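Local coordinates for protein beta-glycosidase (PDB 6T2R) that probably hydrolyses beta-glycosidic bonds as a glycoside hydrolase family 16 endo-acting O-glycanase that starts the breakdown of mucin glycans, at residues E148-D153 with S239-V244; W123-T128 with D233-G238. One frame throughout, in Å; residues are numbered along the deposited sequence.

How the contacts relate
From the N terminus, residues 123-128 come first, leading into strand 125-130; the loop segment 148-153 then follows on from strand 147-148. Much later the chain returns along 228-233 and runs on without a break through 233-238 and 239-244. Contact 2 closes a loop of 104 intervening residues and contact 1 one of 85; the loops cross, since their segments alternate. Contact 2 ties the start of strand 125-130 to the end of strand 228-233, and contact 1 ties the turn before strand 155-161 to the loop between strands 228-233 and 251-263. Their centres lie about 9 Å apart. Trp123 joins them, its CB touching Leu150 CD1 and its indole CD1 touching Val241 CG1.

Contact 1: residues E148-D153 with S239-V244; sequences ERLNHD and SWVGTV
Leu150 packs against Trp240 and Val241 at the start of a type II' turn running from Leu150 to Asp153. Its CB lies 4.3 Å from Val241 CG2, and CG follows at 4.0 Å from the same methyl. There the side chain forks. CD1 reaches Trp240 CZ3 at 3.8 Å, while CD2 sits over the indole face, 3.4 Å from Trp240 CE2, a CH-pi contact displaced toward the rim. Trp240 meets the leucine because its CG stands opposite the backbone N (chi1 -176°), swinging the ring over the branch. At the far rim of the indole, Glu148 OE2 lies 3.6 Å from Trp240 CZ3, with carboxylate and ring planes 63° apart; Tyr157 adds an edge-to-face ring contact. The polar link is Asn151 ND2 to Val241 O, 3.0 Å and nearly straight at 170°, lying in the amide plane and on a carbonyl lone pair. Gly121 N binds Asn151 OD1, so both ends of the amide are held. Glu148 fits the last acid of the family 16 E-x-D-x-x-E signature, and Asp145 its aspartate. The contact thus joins one straight amide-to-backbone bond, which fixes the loop at Val241, to apolar packing that seats the Trp240 indole on Leu150, its rim beside the probable catalytic acids.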
loop_
_atom_site.group_PDB
_atom_site.type_symbol
_atom_site.label_atom_id
_atom_site.label_comp_id
_atom_site.label_asym_id
_atom_site.label_seq_id
_atom_site.Cartn_x
_atom_site.Cartn_y
_atom_site.Cartn_z
ATOM N N GLU A 148 5.956 0.646 -3.828
ATOM C CA GLU A 148 6.902 1.661 -3.320
ATOM C C GLU A 148 7.624 2.263 -4.521
ATOM O O GLU A 148 8.065 1.490 -5.347
ATOM C CB GLU A 148 7.835 0.962 -2.355
ATOM C CG GLU A 148 7.044 0.274 -1.264
ATOM C CD GLU A 148 7.851 0.008 -0.040
ATOM O OE1 GLU A 148 8.372 -1.146 0.055
ATOM O OE2 GLU A 148 7.973 0.943 0.770
ATOM N N ARG A 149 7.604 3.583 -4.676
ATOM C CA ARG A 149 8.331 4.286 -5.767
ATOM C C ARG A 149 9.274 5.334 -5.147
ATOM O O ARG A 149 8.817 6.339 -4.553
ATOM C CB ARG A 149 7.352 4.855 -6.795
ATOM C CG ARG A 149 7.956 5.003 -8.187
ATOM C CD ARG A 149 9.070 6.040 -8.293
ATOM N NE ARG A 149 8.442 7.334 -8.171
ATOM C CZ ARG A 149 8.030 8.074 -9.200
ATOM N NH1 ARG A 149 8.284 7.716 -10.444
ATOM N NH2 ARG A 149 7.369 9.192 -8.974
ATOM N N LEU A 150 10.562 5.095 -5.336
ATOM C CA LEU A 150 11.682 5.902 -4.788
ATOM C C LEU A 150 12.034 7.038 -5.751
ATOM O O LEU A 150 12.318 6.768 -6.944
ATOM C CB LEU A 150 12.899 4.983 -4.619
ATOM C CG LEU A 150 13.096 4.334 -3.247
ATOM C CD1 LEU A 150 11.782 3.902 -2.625
ATOM C CD2 LEU A 150 14.045 3.156 -3.341
ATOM N N ASN A 151 12.122 8.255 -5.227
ATOM C CA ASN A 151 12.822 9.356 -5.930
ATOM C C ASN A 151 12.124 9.581 -7.274
ATOM O O ASN A 151 10.902 9.815 -7.273
ATOM C CB ASN A 151 14.326 9.043 -6.008
ATOM C CG ASN A 151 14.932 9.040 -4.623
ATOM O OD1 ASN A 151 14.830 10.037 -3.901
ATOM N ND2 ASN A 151 15.517 7.922 -4.220
ATOM N N HIS A 152 12.888 9.550 -8.368
ATOM C CA HIS A 152 12.408 9.738 -9.763
ATOM C C HIS A 152 12.410 8.392 -10.505
ATOM O O HIS A 152 12.405 8.445 -11.713
ATOM C CB HIS A 152 13.282 10.803 -10.483
ATOM C CG HIS A 152 13.194 12.173 -9.879
ATOM N ND1 HIS A 152 12.427 13.204 -10.455
ATOM C CD2 HIS A 152 13.734 12.694 -8.748
ATOM C CE1 HIS A 152 12.500 14.286 -9.699
ATOM N NE2 HIS A 152 13.296 14.000 -8.647
ATOM N N ASP A 153 12.403 7.233 -9.841
ATOM C CA ASP A 153 12.607 5.936 -10.552
ATOM C C ASP A 153 11.453 5.709 -11.535
ATOM O O ASP A 153 10.331 6.089 -11.248
ATOM C CB ASP A 153 12.684 4.725 -9.612
ATOM C CG ASP A 153 13.797 4.720 -8.568
ATOM O OD1 ASP A 153 14.733 5.504 -8.690
ATOM O OD2 ASP A 153 13.718 3.895 -7.633
ATOM N N SER A 239 16.333 6.057 5.432
ATOM C CA SER A 239 17.676 5.534 5.105
ATOM C C SER A 239 17.600 4.935 3.711
ATOM O O SER A 239 18.572 5.063 2.990
ATOM C CB SER A 239 18.175 4.549 6.141
ATOM O OG SER A 239 17.089 3.834 6.698
ATOM N N TRP A 240 16.465 4.344 3.342
ATOM C CA TRP A 240 16.312 3.659 2.032
ATOM C C TRP A 240 16.264 4.686 0.888
ATOM O O TRP A 240 17.016 4.553 -0.099
ATOM C CB TRP A 240 15.086 2.734 2.044
ATOM C CG TRP A 240 14.938 1.937 0.788
ATOM C CD1 TRP A 240 15.947 1.530 -0.029
ATOM C CD2 TRP A 240 13.721 1.439 0.204
ATOM N NE1 TRP A 240 15.443 0.818 -1.083
ATOM C CE2 TRP A 240 14.082 0.739 -0.964
ATOM C CE3 TRP A 240 12.359 1.539 0.535
ATOM C CZ2 TRP A 240 13.142 0.134 -1.792
ATOM C CZ3 TRP A 240 11.424 0.906 -0.258
ATOM C CH2 TRP A 240 11.813 0.216 -1.409
ATOM N N VAL A 241 15.416 5.695 0.988
ATOM C CA VAL A 241 15.159 6.591 -0.181
ATOM C C VAL A 241 16.272 7.640 -0.294
ATOM O O VAL A 241 16.548 8.079 -1.415
ATOM C CB VAL A 241 13.769 7.234 -0.077
ATOM C CG1 VAL A 241 13.676 8.206 1.096
ATOM C CG2 VAL A 241 13.369 7.864 -1.400
ATOM N N GLY A 242 16.904 8.009 0.818
ATOM C CA GLY A 242 17.985 9.011 0.812
ATOM C C GLY A 242 17.423 10.364 1.194
ATOM O O GLY A 242 16.268 10.426 1.715
ATOM N N THR A 243 18.177 11.425 0.952
ATOM C CA THR A 243 17.830 12.767 1.485
ATOM C C THR A 243 16.718 13.369 0.632
ATOM O O THR A 243 16.662 13.127 -0.577
ATOM C CB THR A 243 19.048 13.701 1.549
ATOM O OG1 THR A 243 19.653 13.709 0.251
ATOM C CG2 THR A 243 20.062 13.293 2.601
ATOM N N VAL A 244 15.894 14.192 1.248
ATOM C CA VAL A 244 14.876 15.014 0.537
ATOM C C VAL A 244 15.532 16.269 -0.065
ATOM O O VAL A 244 16.269 16.940 0.656
ATOM C CB VAL A 244 13.742 15.411 1.498
ATOM C CG1 VAL A 244 12.691 16.225 0.765
ATOM C CG2 VAL A 244 13.135 14.204 2.212
#

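Contact 2: residues W123-T128 with D233-G238; sequences WPAIWT and DMQLGG
Ala125 and Asp233 form an antiparallel hydrogen-bonded pair where two neighbouring strands of the family 16 beta-jelly-roll sandwich, 125-130 and 228-233, meet at their ends. Ala125 N donates a hydrogen bond to Asp233 O at 3.0 Å, and Asp233 N donates one back to Ala125 O. Two residues on, Trp123 N still reaches Gln235 O (3.0 Å), with the donor 45° above the carbonyl plane, but no return bond from Gln235 N to Trp123 O closes a second regular pair. Side chains of Ala125, Asp233, Gln235 and the two tryptophans gather on one side. Trp127 NE1 reaches Asp233 OD1 at 2.9 Å, the oxygen lying in the indole plane at its edge; the tryptophan's chi1 of 59° sets CG between backbone N and carbonyl carbon and directs the ring across the bridge. This is the secure bond to the buried carboxylate. A second donor, Gln235 NE2, approaches Asp233 OD2 on its syn side, but the modelled separation is too short to be trusted in detail. The extended glutamine passes over Trp123: CB sits 3.6 Å from the centroid of the five-membered ring, nearly on its normal, and OE1 lies over the same indole, 3.4 Å from CE3. OE1 also comes 3.0 Å from Trp123 O, two acceptors in an unfavourable approach. Further out, Trp57 meets Trp127 edge-to-face and touches Asp233 and Gln235. On the reverse side Pro124 and Met234 lie side by side, both against Met253 of strand 251-263. At the pyrrole edge of the Trp123 indole, near the ring plane, NE1 makes a weak, bent hydrogen bond (126°) to Gly237 O at 2.9 Å.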
loop_
_atom_site.group_PDB
_atom_site.type_symbol
_atom_site.label_atom_id
_atom_site.label_comp_id
_atom_site.label_asym_id
_atom_site.label_seq_id
_atom_site.Cartn_x
_atom_site.Cartn_y
_atom_site.Cartn_z
ATOM N N TRP A 123 8.927 8.606 -1.465
ATOM C CA TRP A 123 8.677 7.147 -1.582
ATOM C C TRP A 123 7.245 6.868 -1.157
ATOM O O TRP A 123 6.982 6.229 -0.135
ATOM C CB TRP A 123 9.713 6.338 -0.796
ATOM C CG TRP A 123 9.870 6.662 0.654
ATOM C CD1 TRP A 123 10.028 7.892 1.222
ATOM C CD2 TRP A 123 9.995 5.710 1.726
ATOM N NE1 TRP A 123 10.210 7.768 2.572
ATOM C CE2 TRP A 123 10.188 6.439 2.913
ATOM C CE3 TRP A 123 9.918 4.322 1.804
ATOM C CZ2 TRP A 123 10.301 5.832 4.163
ATOM C CZ3 TRP A 123 10.035 3.717 3.044
ATOM C CH2 TRP A 123 10.227 4.468 4.203
ATOM N N PRO A 124 6.270 7.329 -1.972
ATOM C CA PRO A 124 4.865 6.965 -1.775
ATOM C C PRO A 124 4.678 5.440 -1.827
ATOM O O PRO A 124 5.364 4.812 -2.587
ATOM C CB PRO A 124 4.156 7.602 -2.967
ATOM C CG PRO A 124 5.269 7.663 -4.009
ATOM C CD PRO A 124 6.474 8.091 -3.214
ATOM N N ALA A 125 3.799 4.908 -0.985
ATOM C CA ALA A 125 3.587 3.459 -0.824
ATOM C C ALA A 125 2.102 3.121 -0.857
ATOM O O ALA A 125 1.256 3.959 -0.466
ATOM C CB ALA A 125 4.226 2.964 0.459
ATOM N N ILE A 126 1.800 1.904 -1.301
ATOM C CA ILE A 126 0.463 1.250 -1.202
ATOM C C ILE A 126 0.725 -0.114 -0.576
ATOM O O ILE A 126 1.532 -0.878 -1.124
ATOM C CB ILE A 126 -0.185 1.131 -2.595
ATOM C CG1 ILE A 126 -0.339 2.503 -3.258
ATOM C CG2 ILE A 126 -1.496 0.371 -2.509
ATOM C CD1 ILE A 126 -0.679 2.497 -4.739
ATOM N N TRP A 127 0.079 -0.435 0.531
ATOM C CA TRP A 127 0.520 -1.611 1.290
ATOM C C TRP A 127 -0.531 -2.031 2.289
ATOM O O TRP A 127 -1.471 -1.237 2.550
ATOM C CB TRP A 127 1.875 -1.307 1.921
ATOM C CG TRP A 127 1.963 -0.146 2.862
ATOM C CD1 TRP A 127 1.730 1.183 2.617
ATOM C CD2 TRP A 127 2.509 -0.206 4.197
ATOM N NE1 TRP A 127 2.042 1.935 3.726
ATOM C CE2 TRP A 127 2.511 1.111 4.705
ATOM C CE3 TRP A 127 2.969 -1.258 5.010
ATOM C CZ2 TRP A 127 2.963 1.402 5.981
ATOM C CZ3 TRP A 127 3.414 -0.972 6.283
ATOM C CH2 TRP A 127 3.410 0.345 6.747
ATOM N N THR A 128 -0.379 -3.255 2.795
ATOM C CA THR A 128 -1.308 -3.846 3.767
ATOM C C THR A 128 -0.561 -4.454 4.952
ATOM O O THR A 128 0.573 -4.914 4.808
ATOM C CB THR A 128 -2.230 -4.882 3.120
ATOM O OG1 THR A 128 -1.486 -6.090 2.932
ATOM C CG2 THR A 128 -2.855 -4.352 1.847
ATOM N N ASP A 233 -0.183 6.155 1.167
ATOM C CA ASP A 233 0.372 7.324 1.881
ATOM C C ASP A 233 1.641 7.791 1.200
ATOM O O ASP A 233 2.446 6.948 0.771
ATOM C CB ASP A 233 0.609 7.005 3.369
ATOM C CG ASP A 233 1.709 5.976 3.599
ATOM O OD1 ASP A 233 1.461 4.775 3.349
ATOM O OD2 ASP A 233 2.821 6.401 3.956
ATOM N N MET A 234 1.749 9.110 1.091
ATOM C CA MET A 234 2.976 9.819 0.711
ATOM C C MET A 234 3.946 9.679 1.883
ATOM O O MET A 234 3.507 9.596 3.068
ATOM C CB MET A 234 2.687 11.293 0.405
ATOM C CG MET A 234 3.906 12.099 -0.028
ATOM S SD MET A 234 4.840 11.364 -1.365
ATOM C CE MET A 234 3.708 11.539 -2.744
ATOM N N GLN A 235 5.220 9.625 1.529
ATOM C CA GLN A 235 6.339 9.392 2.450
ATOM C C GLN A 235 7.486 10.257 1.921
ATOM O O GLN A 235 7.651 10.362 0.663
ATOM C CB GLN A 235 6.665 7.889 2.503
ATOM C CG GLN A 235 5.551 7.063 3.116
ATOM C CD GLN A 235 5.753 5.564 3.123
ATOM O OE1 GLN A 235 6.699 5.009 2.562
ATOM N NE2 GLN A 235 4.805 4.898 3.719
ATOM N N LEU A 236 8.242 10.853 2.840
ATOM C CA LEU A 236 9.414 11.709 2.504
ATOM C C LEU A 236 10.592 11.387 3.434
ATOM O O LEU A 236 10.413 11.485 4.673
ATOM C CB LEU A 236 9.007 13.185 2.630
ATOM C CG LEU A 236 8.189 13.754 1.471
ATOM C CD1 LEU A 236 7.714 15.175 1.799
ATOM C CD2 LEU A 236 8.989 13.732 0.174
ATOM N N GLY A 237 11.724 10.975 2.851
ATOM C CA GLY A 237 12.988 10.705 3.566
ATOM C C GLY A 237 13.024 9.373 4.311
ATOM O O GLY A 237 11.963 8.758 4.591
ATOM N N GLY A 238 14.242 8.969 4.668
ATOM C CA GLY A 238 14.565 7.727 5.391
ATOM C C GLY A 238 15.850 7.144 4.837
ATOM O O GLY A 238 16.395 7.692 3.848
#